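Local structure of molybdopterin-guanine dinucleotide biosynthesis protein B (mobB) (Archaeoglobus fulgidus, 2F1R) at residues 17-22 with 100-105; 112-117 with 144-149; 131-136 with 150-155. The protein probably binds GTP as a P-loop protein of the MobB family, associated with biosynthesis of the molybdopterin-guanine dinucleotide cofactor. All blocks are in the same frame, centred on the assembly; numbering follows the deposited sequence.

Contact 1: 17-22 with 100-105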
loop_
_atom_site.group_PDB
_atom_site.type_symbol
_atom_site.label_atom_id
_atom_site.label_comp_id
_atom_site.label_asym_id
_atom_site.label_seq_id
_atom_site.Cartn_x
_atom_site.Cartn_y
_atom_site.Cartn_z
ATOM N N THR A 17 11.228 12.807 -13.516
ATOM C CA THR A 17 12.386 12.337 -14.273
ATOM C C THR A 17 13.677 12.282 -13.454
ATOM O O THR A 17 14.429 11.325 -13.553
ATOM C CB THR A 17 12.574 13.189 -15.568
ATOM O OG1 THR A 17 11.608 12.753 -16.520
ATOM C CG2 THR A 17 13.990 13.041 -16.187
ATOM N N LEU A 18 13.968 13.324 -12.681
ATOM C CA LEU A 18 15.124 13.278 -11.826
ATOM C C LEU A 18 15.052 12.054 -10.870
ATOM O O LEU A 18 16.061 11.375 -10.667
ATOM C CB LEU A 18 15.194 14.579 -11.012
ATOM C CG LEU A 18 16.430 14.689 -10.138
ATOM C CD1 LEU A 18 17.707 14.745 -10.956
ATOM C CD2 LEU A 18 16.271 15.898 -9.254
ATOM N N ILE A 19 13.882 11.818 -10.251
ATOM C CA ILE A 19 13.705 10.682 -9.277
ATOM C C ILE A 19 14.007 9.336 -9.938
ATOM O O ILE A 19 14.833 8.564 -9.440
ATOM C CB ILE A 19 12.308 10.715 -8.558
ATOM C CG1 ILE A 19 12.241 11.941 -7.640
ATOM C CG2 ILE A 19 12.024 9.453 -7.670
ATOM C CD1 ILE A 19 10.846 12.243 -7.143
ATOM N N THR A 20 13.461 9.119 -11.132
ATOM C CA THR A 20 13.577 7.809 -11.766
ATOM C C THR A 20 14.989 7.566 -12.333
ATOM O O THR A 20 15.514 6.460 -12.225
ATOM C CB THR A 20 12.501 7.561 -12.832
ATOM O OG1 THR A 20 12.715 8.475 -13.898
ATOM C CG2 THR A 20 11.118 7.762 -12.250
ATOM N N ARG A 21 15.610 8.601 -12.899
ATOM C CA ARG A 21 17.005 8.511 -13.329
ATOM C C ARG A 21 17.957 8.309 -12.165
ATOM O O ARG A 21 18.910 7.574 -12.279
ATOM C CB ARG A 21 17.408 9.757 -14.149
ATOM C CG ARG A 21 16.854 9.692 -15.590
ATOM C CD ARG A 21 17.462 10.778 -16.510
ATOM N NE ARG A 21 17.264 12.093 -15.890
ATOM C CZ ARG A 21 17.722 13.269 -16.341
ATOM N NH1 ARG A 21 18.423 13.360 -17.492
ATOM N NH2 ARG A 21 17.469 14.367 -15.603
ATOM N N MET A 22 17.718 8.966 -11.029
ATOM C CA MET A 22 18.610 8.732 -9.875
ATOM C C MET A 22 18.431 7.321 -9.246
ATOM O O MET A 22 19.411 6.694 -8.814
ATOM C CB MET A 22 18.416 9.791 -8.792
ATOM C CG MET A 22 18.856 11.229 -9.156
ATOM S SD MET A 22 18.915 12.325 -7.701
ATOM C CE MET A 22 17.200 12.157 -7.093
ATOM N N ILE A 100 12.072 9.766 -0.352
ATOM C CA ILE A 100 11.915 10.935 -1.217
ATOM C C ILE A 100 10.425 11.314 -1.385
ATOM O O ILE A 100 9.569 10.470 -1.635
ATOM C CB ILE A 100 12.533 10.703 -2.601
ATOM C CG1 ILE A 100 14.035 10.450 -2.423
ATOM C CG2 ILE A 100 12.263 11.905 -3.534
ATOM C CD1 ILE A 100 14.712 9.916 -3.604
ATOM N N THR A 101 10.164 12.603 -1.270
ATOM C CA THR A 101 8.867 13.228 -1.482
ATOM C C THR A 101 8.818 13.938 -2.825
ATOM O O THR A 101 9.842 14.580 -3.201
ATOM C CB THR A 101 8.534 14.239 -0.386
ATOM O OG1 THR A 101 8.077 13.551 0.782
ATOM C CG2 THR A 101 7.461 15.207 -0.864
ATOM N N GLU A 102 7.795 13.740 -3.632
ATOM C CA GLU A 102 7.651 14.476 -4.886
ATOM C C GLU A 102 6.649 15.546 -4.520
ATOM O O GLU A 102 5.452 15.288 -4.291
ATOM C CB GLU A 102 7.238 13.579 -6.046
ATOM C CG GLU A 102 7.070 14.235 -7.396
ATOM C CD GLU A 102 6.382 13.283 -8.415
ATOM O OE1 GLU A 102 5.264 13.583 -8.912
ATOM O OE2 GLU A 102 6.938 12.203 -8.689
ATOM N N GLY A 103 7.186 16.750 -4.326
ATOM C CA GLY A 103 6.368 17.830 -3.804
ATOM C C GLY A 103 6.315 17.753 -2.286
ATOM O O GLY A 103 7.377 17.490 -1.631
ATOM N N PHE A 104 5.106 17.995 -1.748
ATOM C CA PHE A 104 4.948 18.326 -0.330
ATOM C C PHE A 104 5.882 19.465 0.108
ATOM O O PHE A 104 6.395 19.448 1.235
ATOM C CB PHE A 104 5.237 17.087 0.571
ATOM C CG PHE A 104 4.221 16.006 0.451
ATOM C CD1 PHE A 104 3.199 15.883 1.394
ATOM C CD2 PHE A 104 4.272 15.093 -0.601
ATOM C CE1 PHE A 104 2.216 14.820 1.264
ATOM C CE2 PHE A 104 3.289 14.028 -0.724
ATOM C CZ PHE A 104 2.284 13.923 0.200
ATOM N N SER A 105 6.075 20.463 -0.751
ATOM C CA SER A 105 6.986 21.560 -0.397
ATOM C C SER A 105 6.649 22.260 0.931
ATOM O O SER A 105 7.545 22.635 1.729
ATOM C CB SER A 105 7.051 22.595 -1.511
ATOM O OG SER A 105 7.970 23.593 -1.095
#
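I19 of helix 12-28 and I100 of strand 98-102 meet through aliphatic carbons alone. CD1 of I19 lies 3.9 Å from CG2 of I100, and one carbon further back I19 CG1 is 4.1 Å from that same I100 CG2, so the branch methyl of the strand residue rests beside the last bond of its partner. The two side chains lie antiparallel, one alongside the other. In I19 the rotation that sends CD1 to the strand places CG1 beside the backbone N and anti to the carbonyl carbon (chi1 -67°). I19 CD1 makes a second apolar touch, 4.0 Å from E102 CB, two residues further along the strand.

Polar interactions begin where this packing ends. E102 gives the helix segment its CB, while its extended chain carries the carboxylate onward to a weak hydrogen bond with the hydroxyl of T16, which belongs to a probable Walker A P-loop; K37 is a more distant, weak ionic partner. I19 also touches I7 and V35, on the strands flanking 98-102, which seats the helix on the parallel sheet as in other P-loop proteins. I56 of the second subunit packs on E102.

With methyl packing at I100 and a carboxylate directed to T16, the chemistry implies a seam that passes from hydrophobic core toward the polar edge of a probable nucleotide site.

Contact 2: 112-117 with 144-149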
loop_
_atom_site.group_PDB
_atom_site.type_symbol
_atom_site.label_atom_id
_atom_site.label_comp_id
_atom_site.label_asym_id
_atom_site.label_seq_id
_atom_site.Cartn_x
_atom_site.Cartn_y
_atom_site.Cartn_z
ATOM N N ILE A 112 15.641 19.432 -2.375
ATOM C CA ILE A 112 16.289 19.797 -3.613
ATOM C C ILE A 112 15.273 20.472 -4.490
ATOM O O ILE A 112 14.170 19.936 -4.678
ATOM C CB ILE A 112 16.950 18.565 -4.273
ATOM C CG1 ILE A 112 18.043 18.000 -3.325
ATOM C CG2 ILE A 112 17.512 18.926 -5.667
ATOM C CD1 ILE A 112 18.808 16.793 -3.918
ATOM N N VAL A 113 15.626 21.665 -4.997
ATOM C CA VAL A 113 14.688 22.527 -5.739
ATOM C C VAL A 113 15.003 22.447 -7.215
ATOM O O VAL A 113 16.116 22.826 -7.600
ATOM C CB VAL A 113 14.779 24.029 -5.315
ATOM C CG1 VAL A 113 13.858 24.929 -6.226
ATOM C CG2 VAL A 113 14.419 24.194 -3.846
ATOM N N VAL A 114 14.060 21.953 -8.028
ATOM C CA VAL A 114 14.263 21.805 -9.465
ATOM C C VAL A 114 13.412 22.805 -10.239
ATOM O O VAL A 114 12.167 22.711 -10.225
ATOM C CB VAL A 114 13.958 20.371 -9.933
ATOM C CG1 VAL A 114 14.325 20.200 -11.400
ATOM C CG2 VAL A 114 14.695 19.361 -9.069
ATOM N N VAL A 115 14.079 23.779 -10.853
ATOM C CA VAL A 115 13.381 24.868 -11.522
ATOM C C VAL A 115 13.944 25.141 -12.916
ATOM O O VAL A 115 15.063 24.767 -13.244
ATOM C CB VAL A 115 13.401 26.170 -10.705
ATOM C CG1 VAL A 115 12.508 26.029 -9.473
ATOM C CG2 VAL A 115 14.838 26.589 -10.310
ATOM N N LYS A 116 13.111 25.762 -13.736
ATOM C CA LYS A 116 13.526 26.280 -15.023
ATOM C C LYS A 116 14.300 27.609 -14.935
ATOM O O LYS A 116 15.330 27.805 -15.575
ATOM C CB LYS A 116 12.276 26.497 -15.904
ATOM C CG LYS A 116 12.692 26.807 -17.373
ATOM C CD LYS A 116 13.076 25.530 -18.158
ATOM C CE LYS A 116 13.180 25.838 -19.638
ATOM N NZ LYS A 116 12.413 27.116 -19.764
ATOM N N LYS A 117 13.788 28.527 -14.148
ATOM C CA LYS A 117 14.359 29.870 -14.018
ATOM C C LYS A 117 14.869 30.033 -12.619
ATOM O O LYS A 117 14.190 29.628 -11.680
ATOM C CB LYS A 117 13.257 30.919 -14.222
ATOM C CG LYS A 117 12.395 30.735 -15.452
ATOM C CD LYS A 117 11.181 31.657 -15.337
ATOM C CE LYS A 117 10.171 31.376 -16.448
ATOM N NZ LYS A 117 10.397 30.033 -17.135
ATOM N N PHE A 144 23.418 22.147 -9.464
ATOM C CA PHE A 144 23.636 21.142 -10.497
ATOM C C PHE A 144 22.747 21.497 -11.683
ATOM O O PHE A 144 21.707 22.138 -11.532
ATOM C CB PHE A 144 23.214 19.736 -9.985
ATOM C CG PHE A 144 23.956 19.285 -8.753
ATOM C CD1 PHE A 144 25.245 18.729 -8.850
ATOM C CD2 PHE A 144 23.396 19.451 -7.508
ATOM C CE1 PHE A 144 25.964 18.352 -7.708
ATOM C CE2 PHE A 144 24.096 19.066 -6.378
ATOM C CZ PHE A 144 25.382 18.524 -6.471
ATOM N N ARG A 145 23.168 21.090 -12.858
ATOM C CA ARG A 145 22.303 21.111 -14.037
ATOM C C ARG A 145 21.373 19.896 -14.055
ATOM O O ARG A 145 21.678 18.902 -13.446
ATOM C CB ARG A 145 23.164 21.136 -15.302
ATOM C CG ARG A 145 24.076 22.346 -15.413
ATOM C CD ARG A 145 25.115 22.185 -16.505
ATOM N NE ARG A 145 24.526 21.901 -17.806
ATOM C CZ ARG A 145 25.121 22.173 -18.971
ATOM N NH1 ARG A 145 26.325 22.773 -18.987
ATOM N NH2 ARG A 145 24.510 21.875 -20.123
ATOM N N ARG A 146 20.257 19.983 -14.781
ATOM C CA ARG A 146 19.230 18.895 -14.901
ATOM C C ARG A 146 19.818 17.514 -15.228
ATOM O O ARG A 146 19.371 16.497 -14.709
ATOM C CB ARG A 146 18.181 19.276 -15.980
ATOM C CG ARG A 146 16.722 19.617 -15.539
ATOM C CD ARG A 146 16.463 20.793 -14.471
ATOM N NE ARG A 146 16.783 22.169 -14.878
ATOM C CZ ARG A 146 16.034 22.994 -15.633
ATOM N NH1 ARG A 146 14.846 22.616 -16.114
ATOM N NH2 ARG A 146 16.495 24.219 -15.919
ATOM N N ASP A 147 20.857 17.508 -16.056
ATOM C CA ASP A 147 21.493 16.321 -16.611
ATOM C C ASP A 147 22.474 15.590 -15.693
ATOM O O ASP A 147 22.959 14.509 -16.018
ATOM C CB ASP A 147 22.252 16.746 -17.897
ATOM C CG ASP A 147 22.666 18.272 -17.909
ATOM O OD1 ASP A 147 21.766 19.178 -17.862
ATOM O OD2 ASP A 147 23.904 18.574 -18.020
ATOM N N GLU A 148 22.816 16.189 -14.563
ATOM C CA GLU A 148 23.949 15.692 -13.790
ATOM C C GLU A 148 23.470 14.661 -12.736
ATOM O O GLU A 148 23.776 14.758 -11.537
ATOM C CB GLU A 148 24.676 16.876 -13.129
ATOM C CG GLU A 148 25.478 17.794 -14.070
ATOM C CD GLU A 148 26.273 18.831 -13.278
ATOM O OE1 GLU A 148 25.674 19.803 -12.791
ATOM O OE2 GLU A 148 27.495 18.688 -13.127
ATOM N N VAL A 149 22.727 13.669 -13.204
ATOM C CA VAL A 149 21.964 12.796 -12.316
ATOM C C VAL A 149 22.847 12.002 -11.401
ATOM O O VAL A 149 22.507 11.827 -10.226
ATOM C CB VAL A 149 20.962 11.882 -13.088
ATOM C CG1 VAL A 149 20.109 12.710 -14.062
ATOM C CG2 VAL A 149 21.666 10.727 -13.813
#
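R146 reaches across to V114, V115 and K116. From CB it leaves with a first torsion well away from a staggered position (chi1 -111°), then bends at both chi2 and chi3, which folds CD back onto V114. There R146 CD lies 3.8 Å from V114 CG1. Beyond it the guanidinium turns one face to the carbonyl oxygen of V115: V115 O sits 3.0 Å above the plane, over the centre of the group, with R146 CZ and NH2 each 3.1 Å from V115 O and R146 NE also near it. R146 NH2 further reaches K116 CA at 3.7 Å. Because the oxygen is above the plane, the N-H bonds do not point at it, and the attraction is probably one of charge and dipole rather than a hydrogen bond.

These segments belong to a parallel sheet of the P-loop type: 112-117 runs off the strand at 111-114, and 144-149 joins the edge strand 143-144 to helix 149-160. The link contains a type I turn from R145 to E148, closed by E148 N on R145 O; the side chain of E148, the N-cap residue, returns to it, OE1 taking a bond from R145 N at 2.8 Å on its anti lone pair.

Replacing R146 by a leucine would probably leave the V115 carbonyl without its overlying cation and D135 without a distant, weak ionic partner. At the tip, K116 CD lies in the guanidinium plane at its edge, 4.0 Å from R146 NH1, the lysine crossing the arginine at about a right angle.

Contact 3: 131-136 with 150-155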
loop_
_atom_site.group_PDB
_atom_site.type_symbol
_atom_site.label_atom_id
_atom_site.label_comp_id
_atom_site.label_asym_id
_atom_site.label_seq_id
_atom_site.Cartn_x
_atom_site.Cartn_y
_atom_site.Cartn_z
ATOM N N ALA A 131 20.125 21.927 -2.323
ATOM C CA ALA A 131 20.699 22.186 -3.647
ATOM C C ALA A 131 19.630 22.595 -4.620
ATOM O O ALA A 131 18.432 22.325 -4.405
ATOM C CB ALA A 131 21.424 20.942 -4.163
ATOM N N VAL A 132 20.058 23.241 -5.705
ATOM C CA VAL A 132 19.140 23.691 -6.711
ATOM C C VAL A 132 19.541 22.999 -7.982
ATOM O O VAL A 132 20.747 22.945 -8.302
ATOM C CB VAL A 132 19.135 25.246 -6.867
ATOM C CG1 VAL A 132 18.278 25.678 -8.087
ATOM C CG2 VAL A 132 18.636 25.972 -5.527
ATOM N N VAL A 133 18.548 22.453 -8.695
ATOM C CA VAL A 133 18.774 21.867 -10.030
ATOM C C VAL A 133 18.186 22.802 -11.109
ATOM O O VAL A 133 16.998 23.061 -11.143
ATOM C CB VAL A 133 18.227 20.462 -10.121
ATOM C CG1 VAL A 133 18.434 19.889 -11.512
ATOM C CG2 VAL A 133 18.911 19.583 -9.071
ATOM N N CYS A 134 19.056 23.317 -11.969
ATOM C CA CYS A 134 18.678 24.336 -12.936
ATOM C C CYS A 134 19.737 24.361 -14.043
ATOM O O CYS A 134 20.947 24.323 -13.777
ATOM C CB CYS A 134 18.595 25.683 -12.239
ATOM S SG CYS A 134 17.951 26.982 -13.317
ATOM N N ASP A 135 19.305 24.373 -15.288
ATOM C CA ASP A 135 20.271 24.470 -16.419
ATOM C C ASP A 135 21.107 25.755 -16.471
ATOM O O ASP A 135 22.227 25.779 -16.970
ATOM C CB ASP A 135 19.562 24.172 -17.747
ATOM C CG ASP A 135 19.377 22.667 -17.965
ATOM O OD1 ASP A 135 20.223 21.870 -17.497
ATOM O OD2 ASP A 135 18.409 22.277 -18.627
ATOM N N GLU A 136 20.528 26.812 -15.943
ATOM C CA GLU A 136 21.171 28.097 -15.763
ATOM C C GLU A 136 21.742 28.153 -14.342
ATOM O O GLU A 136 21.073 27.766 -13.366
ATOM C CB GLU A 136 20.120 29.196 -15.934
ATOM C CG GLU A 136 20.723 30.577 -16.001
ATOM C CD GLU A 136 19.692 31.707 -16.070
ATOM O OE1 GLU A 136 20.168 32.833 -15.875
ATOM O OE2 GLU A 136 18.451 31.476 -16.276
ATOM N N GLU A 150 23.990 11.542 -11.915
ATOM C CA GLU A 150 24.972 10.845 -11.075
ATOM C C GLU A 150 25.552 11.734 -9.967
ATOM O O GLU A 150 25.809 11.252 -8.829
ATOM C CB GLU A 150 26.112 10.240 -11.921
ATOM C CG GLU A 150 25.694 9.039 -12.785
ATOM C CD GLU A 150 25.387 9.391 -14.257
ATOM O OE1 GLU A 150 25.194 8.448 -15.072
ATOM O OE2 GLU A 150 25.333 10.597 -14.609
ATOM N N ARG A 151 25.751 13.022 -10.282
ATOM C CA ARG A 151 26.317 13.968 -9.325
ATOM C C ARG A 151 25.265 14.287 -8.264
ATOM O O ARG A 151 25.602 14.468 -7.089
ATOM C CB ARG A 151 26.784 15.281 -10.002
ATOM C CG ARG A 151 28.147 15.240 -10.753
ATOM C CD ARG A 151 28.657 16.690 -11.104
ATOM N NE ARG A 151 28.859 17.537 -9.897
ATOM C CZ ARG A 151 28.875 18.875 -9.874
ATOM N NH1 ARG A 151 28.681 19.564 -10.989
ATOM N NH2 ARG A 151 29.073 19.526 -8.717
ATOM N N ILE A 152 24.002 14.377 -8.674
ATOM C CA ILE A 152 22.925 14.695 -7.729
ATOM C C ILE A 152 22.625 13.507 -6.821
ATOM O O ILE A 152 22.440 13.674 -5.602
ATOM C CB ILE A 152 21.652 15.227 -8.436
ATOM C CG1 ILE A 152 21.983 16.450 -9.312
ATOM C CG2 ILE A 152 20.543 15.591 -7.388
ATOM C CD1 ILE A 152 20.984 16.679 -10.513
ATOM N N ALA A 153 22.619 12.314 -7.412
ATOM C CA ALA A 153 22.485 11.066 -6.671
ATOM C C ALA A 153 23.598 10.923 -5.633
ATOM O O ALA A 153 23.328 10.662 -4.433
ATOM C CB ALA A 153 22.461 9.891 -7.645
ATOM N N GLU A 154 24.853 11.158 -6.055
ATOM C CA GLU A 154 25.997 11.078 -5.148
ATOM C C GLU A 154 25.900 12.077 -4.020
ATOM O O GLU A 154 26.296 11.796 -2.853
ATOM C CB GLU A 154 27.334 11.251 -5.910
ATOM C CG GLU A 154 28.631 11.114 -5.021
ATOM C CD GLU A 154 28.636 9.868 -4.073
ATOM O OE1 GLU A 154 28.515 8.714 -4.568
ATOM O OE2 GLU A 154 28.756 10.062 -2.835
ATOM N N PHE A 155 25.351 13.253 -4.352
ATOM C CA PHE A 155 25.179 14.302 -3.354
ATOM C C PHE A 155 24.228 13.776 -2.317
ATOM O O PHE A 155 24.412 14.016 -1.136
ATOM C CB PHE A 155 24.615 15.582 -4.015
ATOM C CG PHE A 155 24.267 16.687 -3.057
ATOM C CD1 PHE A 155 25.248 17.327 -2.295
ATOM C CD2 PHE A 155 22.954 17.111 -2.933
ATOM C CE1 PHE A 155 24.921 18.365 -1.398
ATOM C CE2 PHE A 155 22.610 18.155 -2.071
ATOM C CZ PHE A 155 23.583 18.789 -1.305
#
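The phenyl ring of F155 is met obliquely by the methyl of A131. A131 CB lies 3.7 Å from F155 CE2, and F155 CZ is next, 4.2 Å from A131 CB, so the methyl sits by the CE2-CZ bond. The ring is brought there by a first torsion that sets CG anti to the backbone N (chi1 174°), directing it from the helix toward the strand.

A second apolar pair lies three residues earlier on the helix and two residues further along the strand. I152 CD1 and V133 CG2 stand 3.8 Å apart, the two methyl ends meeting head on. The spacing follows from the two backbones: positions 152 and 155 lie nearly one turn apart on the helix, while 131 and 133 project from the same side of the strand.

Helix 149-160 follows the edge strand 143-144 and packs back over its inner neighbour 129-133, closing the C-terminal flank of a P-loop-type parallel sheet. F144 of the edge strand touches both A131 and I152, and L18 and M22 of helix 12-28 press on I152, which is thereby held between sheet and helix.

Around C134 the contacts are polar: E136 N makes a weak hydrogen bond to C134 SG at 3.7 Å, while the carbonyl of C134 accepts one from the indole of W143.

How the contacts relate
The three contacts join two helices and a loop to strands of one parallel sheet. Contact 1 closes first along the chain, near the centre; contacts 2 and 3 follow, their segments alternating. The centres of contacts 2 and 3 lie about 5 Å apart, and the centre of contact 1 lies about 11 Å from that of contact 2 and about 12 Å from that of contact 3. Strands 111-114 and 129-133 are sheet neighbours, joined by a probable hydrogen bond from V133 N to V113 O, whereas strand 98-102 is separated from 111-114 by strand 4-9. Helices 12-28 and 149-160 touch, with M22 against A153. The probable P-loop region and the C-terminal flank thus share one continuous core.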